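Local coordinates for protein 361aa long hypothetical D-aminopeptidase (Pyrococcus horikoshii, PDB 2DRH) that is of unproven function but is probably an aminopeptidase of the S58 (DmpA) type, at residues 17-22 and 186-191; 178-183 and 211-216; 199-204 and 242-247. All coordinates share one frame; numbering follows the deposited sequence.

Contact 1 of 3, residues 17-22 and 186-191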
# COMPACT_ATOMS: atom_id res chain seq x y z
N LYS A 17 18.11 15.07 -27.08
CA LYS A 17 19.28 15.80 -27.56
C LYS A 17 20.52 15.65 -26.67
O LYS A 17 21.61 15.36 -27.16
CB LYS A 17 18.94 17.28 -27.71
CG LYS A 17 17.85 17.56 -28.73
CD LYS A 17 17.51 19.05 -28.82
CE LYS A 17 18.70 19.88 -29.26
NZ LYS A 17 18.35 21.33 -29.39
N ARG A 18 20.35 15.86 -25.37
CA ARG A 18 21.46 15.76 -24.43
C ARG A 18 21.57 14.35 -23.83
O ARG A 18 22.60 13.99 -23.26
CB ARG A 18 21.28 16.78 -23.31
CG ARG A 18 20.77 18.14 -23.78
CD ARG A 18 20.45 19.07 -22.61
NE ARG A 18 21.64 19.70 -22.05
CZ ARG A 18 22.02 20.95 -22.31
NH1 ARG A 18 21.31 21.71 -23.12
NH2 ARG A 18 23.12 21.43 -21.76
N ASN A 19 20.51 13.56 -23.98
CA ASN A 19 20.46 12.22 -23.41
C ASN A 19 20.68 12.33 -21.90
O ASN A 19 21.51 11.63 -21.32
CB ASN A 19 21.50 11.29 -24.05
CG ASN A 19 21.29 9.83 -23.66
OD1 ASN A 19 20.15 9.39 -23.45
ND2 ASN A 19 22.38 9.07 -23.58
N LYS A 20 19.93 13.25 -21.30
CA LYS A 20 19.98 13.50 -19.86
C LYS A 20 18.57 13.86 -19.42
O LYS A 20 17.73 14.26 -20.24
CB LYS A 20 20.92 14.67 -19.55
CG LYS A 20 22.40 14.39 -19.74
CD LYS A 20 23.19 15.68 -19.54
CE LYS A 20 24.70 15.47 -19.67
NZ LYS A 20 25.30 14.85 -18.45
N ILE A 21 18.31 13.73 -18.12
CA ILE A 21 16.99 14.04 -17.59
C ILE A 21 16.54 15.47 -17.92
O ILE A 21 15.35 15.75 -18.01
CB ILE A 21 16.96 13.84 -16.05
CG1 ILE A 21 15.52 13.94 -15.55
CG2 ILE A 21 17.85 14.87 -15.37
CD1 ILE A 21 15.36 13.60 -14.07
N THR A 22 17.50 16.37 -18.11
CA THR A 22 17.20 17.77 -18.43
C THR A 22 16.68 17.96 -19.86
O THR A 22 16.44 19.09 -20.29
CB THR A 22 18.43 18.67 -18.24
OG1 THR A 22 19.56 18.09 -18.90
CG2 THR A 22 18.74 18.82 -16.76
N GLY A 186 24.24 8.95 -12.93
CA GLY A 186 24.12 8.52 -14.31
C GLY A 186 22.82 9.10 -14.85
O GLY A 186 21.90 9.35 -14.08
N SER A 187 22.73 9.34 -16.15
CA SER A 187 21.49 9.90 -16.69
C SER A 187 21.29 9.55 -18.16
O SER A 187 22.23 9.20 -18.88
CB SER A 187 21.46 11.42 -16.51
OG SER A 187 20.13 11.91 -16.60
N ALA A 188 20.04 9.64 -18.60
CA ALA A 188 19.69 9.33 -19.98
C ALA A 188 18.24 9.71 -20.21
O ALA A 188 17.49 9.89 -19.25
CB ALA A 188 19.91 7.85 -20.27
N SER A 189 17.85 9.83 -21.47
CA SER A 189 16.48 10.19 -21.80
C SER A 189 16.04 9.44 -23.05
O SER A 189 16.87 8.93 -23.80
CB SER A 189 16.35 11.69 -22.04
OG SER A 189 17.03 12.07 -23.22
N ARG A 190 14.73 9.38 -23.25
CA ARG A 190 14.16 8.71 -24.41
C ARG A 190 12.99 9.51 -24.92
O ARG A 190 12.28 10.15 -24.14
CB ARG A 190 13.69 7.30 -24.04
CG ARG A 190 14.82 6.30 -23.82
CD ARG A 190 15.64 6.10 -25.09
NE ARG A 190 16.62 5.03 -24.94
CZ ARG A 190 17.78 5.15 -24.30
NH1 ARG A 190 18.13 6.30 -23.74
NH2 ARG A 190 18.60 4.11 -24.23
N ILE A 191 12.78 9.48 -26.24
CA ILE A 191 11.68 10.20 -26.87
C ILE A 191 10.68 9.16 -27.34
O ILE A 191 11.07 8.11 -27.85
CB ILE A 191 12.17 10.99 -28.10
CG1 ILE A 191 13.19 12.04 -27.66
CG2 ILE A 191 10.99 11.65 -28.81
CD1 ILE A 191 12.65 13.07 -26.69

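Contact 2 of 3, residues 178-183 and 211-216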
# COMPACT_ATOMS: atom_id res chain seq x y z
N ALA A 178 29.10 0.75 -7.12
CA ALA A 178 28.12 -0.02 -7.88
C ALA A 178 28.80 -1.21 -8.54
O ALA A 178 29.75 -1.04 -9.32
CB ALA A 178 27.46 0.86 -8.94
N PHE A 179 28.34 -2.42 -8.22
CA PHE A 179 28.91 -3.64 -8.79
C PHE A 179 30.40 -3.72 -8.46
O PHE A 179 31.18 -4.31 -9.21
CB PHE A 179 28.71 -3.65 -10.31
CG PHE A 179 27.27 -3.67 -10.72
CD1 PHE A 179 26.50 -4.83 -10.55
CD2 PHE A 179 26.67 -2.53 -11.24
CE1 PHE A 179 25.16 -4.84 -10.90
CE2 PHE A 179 25.32 -2.54 -11.59
CZ PHE A 179 24.56 -3.69 -11.42
N GLU A 180 30.78 -3.12 -7.34
CA GLU A 180 32.16 -3.11 -6.89
C GLU A 180 33.12 -2.39 -7.83
O GLU A 180 34.31 -2.67 -7.89
CB GLU A 180 32.63 -4.54 -6.58
CG GLU A 180 31.82 -5.13 -5.45
CD GLU A 180 32.22 -6.54 -5.07
OE1 GLU A 180 33.30 -6.73 -4.48
OE2 GLU A 180 31.44 -7.46 -5.38
N PHE A 181 32.54 -1.44 -8.56
CA PHE A 181 33.27 -0.55 -9.45
C PHE A 181 32.82 0.80 -8.88
O PHE A 181 31.95 0.84 -8.00
CB PHE A 181 32.79 -0.68 -10.90
CG PHE A 181 33.28 -1.92 -11.59
CD1 PHE A 181 34.64 -2.15 -11.76
CD2 PHE A 181 32.38 -2.85 -12.11
CE1 PHE A 181 35.10 -3.28 -12.45
CE2 PHE A 181 32.82 -3.98 -12.79
CZ PHE A 181 34.18 -4.20 -12.96
N LYS A 182 33.40 1.90 -9.35
CA LYS A 182 32.98 3.19 -8.83
C LYS A 182 31.57 3.46 -9.32
O LYS A 182 31.25 3.22 -10.49
CB LYS A 182 33.91 4.29 -9.32
CG LYS A 182 33.62 5.66 -8.72
CD LYS A 182 33.91 5.67 -7.22
CE LYS A 182 33.47 6.99 -6.59
NZ LYS A 182 32.02 7.24 -6.83
N GLY A 183 30.70 3.92 -8.41
CA GLY A 183 29.33 4.24 -8.79
C GLY A 183 29.16 5.74 -8.85
O GLY A 183 30.15 6.47 -8.94
N ARG A 211 26.58 -6.70 -6.76
CA ARG A 211 27.78 -7.52 -6.56
C ARG A 211 28.50 -7.42 -7.89
O ARG A 211 27.87 -7.19 -8.93
CB ARG A 211 27.41 -8.98 -6.30
CG ARG A 211 27.00 -9.33 -4.89
CD ARG A 211 26.28 -10.67 -4.89
NE ARG A 211 26.45 -11.43 -3.66
CZ ARG A 211 27.59 -12.00 -3.28
NH1 ARG A 211 28.67 -11.90 -4.05
NH2 ARG A 211 27.65 -12.69 -2.15
N ARG A 212 29.81 -7.61 -7.88
CA ARG A 212 30.60 -7.53 -9.11
C ARG A 212 30.06 -8.40 -10.24
O ARG A 212 29.91 -7.94 -11.37
CB ARG A 212 32.06 -7.89 -8.82
CG ARG A 212 32.95 -7.93 -10.06
CD ARG A 212 33.01 -6.57 -10.75
NE ARG A 212 33.77 -5.59 -9.98
CZ ARG A 212 35.08 -5.66 -9.77
NH1 ARG A 212 35.79 -6.66 -10.27
NH2 ARG A 212 35.68 -4.72 -9.05
N GLU A 213 29.76 -9.66 -9.92
CA GLU A 213 29.27 -10.61 -10.91
C GLU A 213 27.83 -10.45 -11.41
O GLU A 213 27.43 -11.14 -12.34
CB GLU A 213 29.46 -12.04 -10.40
CG GLU A 213 29.17 -12.23 -8.92
CD GLU A 213 30.14 -11.44 -8.05
OE1 GLU A 213 31.36 -11.61 -8.22
OE2 GLU A 213 29.68 -10.65 -7.20
N ASP A 214 27.05 -9.56 -10.80
CA ASP A 214 25.68 -9.38 -11.25
C ASP A 214 25.62 -8.49 -12.50
O ASP A 214 24.76 -8.68 -13.36
CB ASP A 214 24.82 -8.74 -10.16
CG ASP A 214 24.76 -9.58 -8.88
OD1 ASP A 214 24.73 -10.83 -8.97
OD2 ASP A 214 24.74 -8.98 -7.79
N LEU A 215 26.54 -7.54 -12.59
CA LEU A 215 26.59 -6.58 -13.70
C LEU A 215 26.21 -7.15 -15.07
O LEU A 215 26.88 -8.04 -15.61
CB LEU A 215 27.97 -5.92 -13.76
CG LEU A 215 28.17 -4.80 -14.80
CD1 LEU A 215 27.10 -3.73 -14.65
CD2 LEU A 215 29.56 -4.20 -14.63
N THR A 216 25.13 -6.61 -15.62
CA THR A 216 24.63 -7.02 -16.92
C THR A 216 24.51 -5.78 -17.80
O THR A 216 23.77 -4.86 -17.47
CB THR A 216 23.25 -7.67 -16.77
OG1 THR A 216 23.32 -8.67 -15.75
CG2 THR A 216 22.82 -8.31 -18.09

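Contact 3 of 3, residues 199-204 and 242-247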
# COMPACT_ATOMS: atom_id res chain seq x y z
N TYR A 199 6.82 12.93 -26.71
CA TYR A 199 6.96 13.10 -25.26
C TYR A 199 8.35 12.60 -24.89
O TYR A 199 8.86 11.64 -25.48
CB TYR A 199 5.90 12.29 -24.50
CG TYR A 199 4.47 12.75 -24.72
CD1 TYR A 199 4.03 13.97 -24.22
CD2 TYR A 199 3.57 11.95 -25.41
CE1 TYR A 199 2.71 14.38 -24.40
CE2 TYR A 199 2.25 12.35 -25.60
CZ TYR A 199 1.82 13.57 -25.09
OH TYR A 199 0.51 13.95 -25.25
N THR A 200 8.96 13.24 -23.91
CA THR A 200 10.28 12.86 -23.46
C THR A 200 10.24 12.25 -22.06
O THR A 200 9.48 12.70 -21.19
CB THR A 200 11.21 14.09 -23.40
OG1 THR A 200 11.24 14.73 -24.69
CG2 THR A 200 12.62 13.67 -23.01
N VAL A 201 11.04 11.21 -21.86
CA VAL A 201 11.16 10.55 -20.56
C VAL A 201 12.63 10.58 -20.19
O VAL A 201 13.46 9.96 -20.85
CB VAL A 201 10.71 9.08 -20.61
CG1 VAL A 201 11.05 8.38 -19.28
CG2 VAL A 201 9.21 9.00 -20.88
N GLY A 202 12.96 11.31 -19.13
CA GLY A 202 14.34 11.39 -18.69
C GLY A 202 14.59 10.68 -17.37
O GLY A 202 13.67 10.50 -16.57
N ALA A 203 15.83 10.29 -17.14
CA ALA A 203 16.17 9.60 -15.90
C ALA A 203 17.52 9.97 -15.33
O ALA A 203 18.49 10.13 -16.07
CB ALA A 203 16.10 8.09 -16.10
N LEU A 204 17.57 10.13 -14.02
CA LEU A 204 18.80 10.43 -13.32
C LEU A 204 18.87 9.40 -12.19
O LEU A 204 17.92 9.25 -11.41
CB LEU A 204 18.79 11.85 -12.75
CG LEU A 204 20.04 12.24 -11.95
CD1 LEU A 204 20.16 13.74 -11.89
CD2 LEU A 204 19.99 11.65 -10.53
N MET A 242 16.17 6.31 -8.12
CA MET A 242 15.88 6.58 -9.52
C MET A 242 14.89 7.72 -9.61
O MET A 242 13.80 7.66 -9.04
CB MET A 242 15.31 5.32 -10.19
CG MET A 242 16.36 4.23 -10.39
SD MET A 242 15.73 2.55 -10.21
CE MET A 242 15.72 2.44 -8.41
N ILE A 243 15.29 8.78 -10.30
CA ILE A 243 14.42 9.94 -10.46
C ILE A 243 13.96 10.01 -11.90
O ILE A 243 14.77 10.13 -12.82
CB ILE A 243 15.16 11.25 -10.10
CG1 ILE A 243 15.72 11.17 -8.68
CG2 ILE A 243 14.22 12.45 -10.23
CD1 ILE A 243 14.65 10.98 -7.61
N ILE A 244 12.65 9.92 -12.09
CA ILE A 244 12.09 9.95 -13.43
C ILE A 244 11.33 11.25 -13.68
O ILE A 244 10.57 11.72 -12.83
CB ILE A 244 11.11 8.78 -13.66
CG1 ILE A 244 11.71 7.47 -13.14
CG2 ILE A 244 10.77 8.68 -15.14
CD1 ILE A 244 13.03 7.11 -13.74
N ALA A 245 11.55 11.83 -14.85
CA ALA A 245 10.87 13.06 -15.24
C ALA A 245 10.29 12.86 -16.64
O ALA A 245 10.87 12.16 -17.47
CB ALA A 245 11.84 14.23 -15.24
N THR A 246 9.14 13.48 -16.89
CA THR A 246 8.49 13.40 -18.19
C THR A 246 7.62 14.62 -18.43
O THR A 246 7.17 15.26 -17.48
CB THR A 246 7.59 12.14 -18.32
OG1 THR A 246 7.01 12.10 -19.63
CG2 THR A 246 6.46 12.17 -17.29
N ASP A 247 7.40 14.94 -19.69
CA ASP A 247 6.56 16.08 -20.04
C ASP A 247 5.19 15.58 -20.49
O ASP A 247 4.36 16.34 -20.99
CB ASP A 247 7.24 16.92 -21.15
CG ASP A 247 7.44 16.14 -22.44
OD1 ASP A 247 7.47 14.89 -22.41
OD2 ASP A 247 7.60 16.79 -23.50
O HOH W 1 8.81 16.10 -25.68

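Contact 1 of 3, residues 17-22 and 186-191
An N-terminal loop crosses the face of strand 184-193 that carries S187 and S189 in the large mixed sheet, a loop-on-strand contact in which residues 19-21 run at 107° to the strand segment 187-190. The CA atoms come closest at K20 and A188, but the bonds come from N19 on the loop and S187 on the strand. N19 has CG anti to its backbone N (chi1 -169°), which carries the amide over to the strand backbone. Its OD1 takes the N-H of S189 at 3.1 Å in a nearly straight bond (169°), with the donor lying above the plane of the amide carbonyl. The ND2 of the same amide is bonded to E321 of helix 309-328, so N19 spans strand and helix, with its OD1 also against the methyl of A188. Further along, S187 OG, anti to its own N, reaches the backbone of the loop and accepts the N-H of I21 at 3.0 Å; it is also hydrogen-bonded to A203 O on the next strand. S189 turns its CB toward the loop, 3.4 Å from K20 O, while its OG bonds to D23 and to the N of G16. Between these two serines, A188 CA lies 3.2 Å from N19 O in a CA-H...O contact. R190 bends at chi2 so that NH1 donates to S189 O, and its guanidinium forms salt bridges with E317 and E321. The polar groups are largely buried yet paired: two serine hydroxyls and one asparagine amide satisfy backbone N-H groups, and the two glutamates probably stabilise the positive charge of R190.

Contact 2 of 3, residues 178-183 and 211-216
R212 fits its guanidinium to a type I' beta turn from A178 to F181, the hairpin between strands 177-178 and 181-182. NH2 gives a nearly straight bond (175°) of 2.7 Å to E180 O, and NE a more bent one of 3.0 Å to F179 O, both acceptors close to the guanidinium plane. The carbonyls of W229 and P230 also bond NH1 and NH2. One face of that group lies flat on the F181 ring, planes 11° apart and centres 3.9 Å apart, a cation-pi stack. Bends at chi2 and chi3 bring it there. E180 OE2 accepts the backbone N-H of R212 at 3.0 Å. Beside the turn, L215 places CD1 over one face of the F179 ring, 3.8 Å from its centroid, and R211 O meets the edge of that ring. Farther out, G233 N holds E180 OE1 and F209 packs edge-to-face with F179. An alanine at R212 would probably loosen the turn from the loop, since the bonds to F179 O and E180 O and the stack on F181 would go, leaving the backbone N-H to E180 OE2. Carbonyl oxygens and a pi face thus surround a buried cation, which probably stays charged.

Contact 3 of 3, residues 199-204 and 242-247
Strands 198-207 and 240-246 pair antiparallel within the large mixed sheet, their segment axes 4.7 Å apart at closest approach. M242 begins segment 242-247, its side chain leading off toward strand 278-285, the parallel neighbour on the other edge. I243 forms a hydrogen-bonded pair with L204: I243 N donates to L204 O at 2.9 Å and its O receives L204 N, and both side chains lie on the same face of the sheet. I244 pairs with A203 without hydrogen bonds, on the opposite face; its CD1 meets A203 CB at 4.0 Å and its CG2 approaches V201 CG1. That face, with V201, A203 and I244, packs against helix 309-328. A245 is the next hydrogen-bonded partner, opposite G202, where G202 N reaches A245 O at 2.8 Å and A245 N returns a nearly straight bond (173°) to G202 O. A245 also touches I21 on the face away from that helix. T246 pairs with V201 and lies alongside it, pointing the same way. With OG1 anti to the backbone N (chi1 -178°), its hydroxyl donates to T200 O at 3.0 Å from above the carbonyl plane and is itself bonded to A248 N. D247 follows the strand. Its CG sits between the backbone N and the carbonyl carbon (chi1 62°), turning the carboxylate back to the partner strand, beside a weak D247 N to T200 O bond. OD1 accepts T200 N at 2.7 Å beside the edge of the Y199 ring, and OD2 receives a 2.6 Å hydrogen bond from a water that also contacts T200 OG1.

Overall arrangement
Contacts 1 and 3 meet on one sheet, their centres 8 Å apart: strands 184-193 and 198-207 follow each other in the chain, strands 184-193, 198-207 and 240-246 lie side by side, and I21 of loop 17-22 reaches across them to L204 and A245. A188 O to A203 N (2.7 Å), a probable hydrogen bond, joins the two contacts directly. Contact 2 stands apart, about 22 Å from contact 1 and 24 Å from contact 3, centre to centre, yet its segment 178-183 leads directly into strand 184-193. Helix 309-328 is common to all three, packing on A188, on V201 and I244, and, through L327, on F179 and L215.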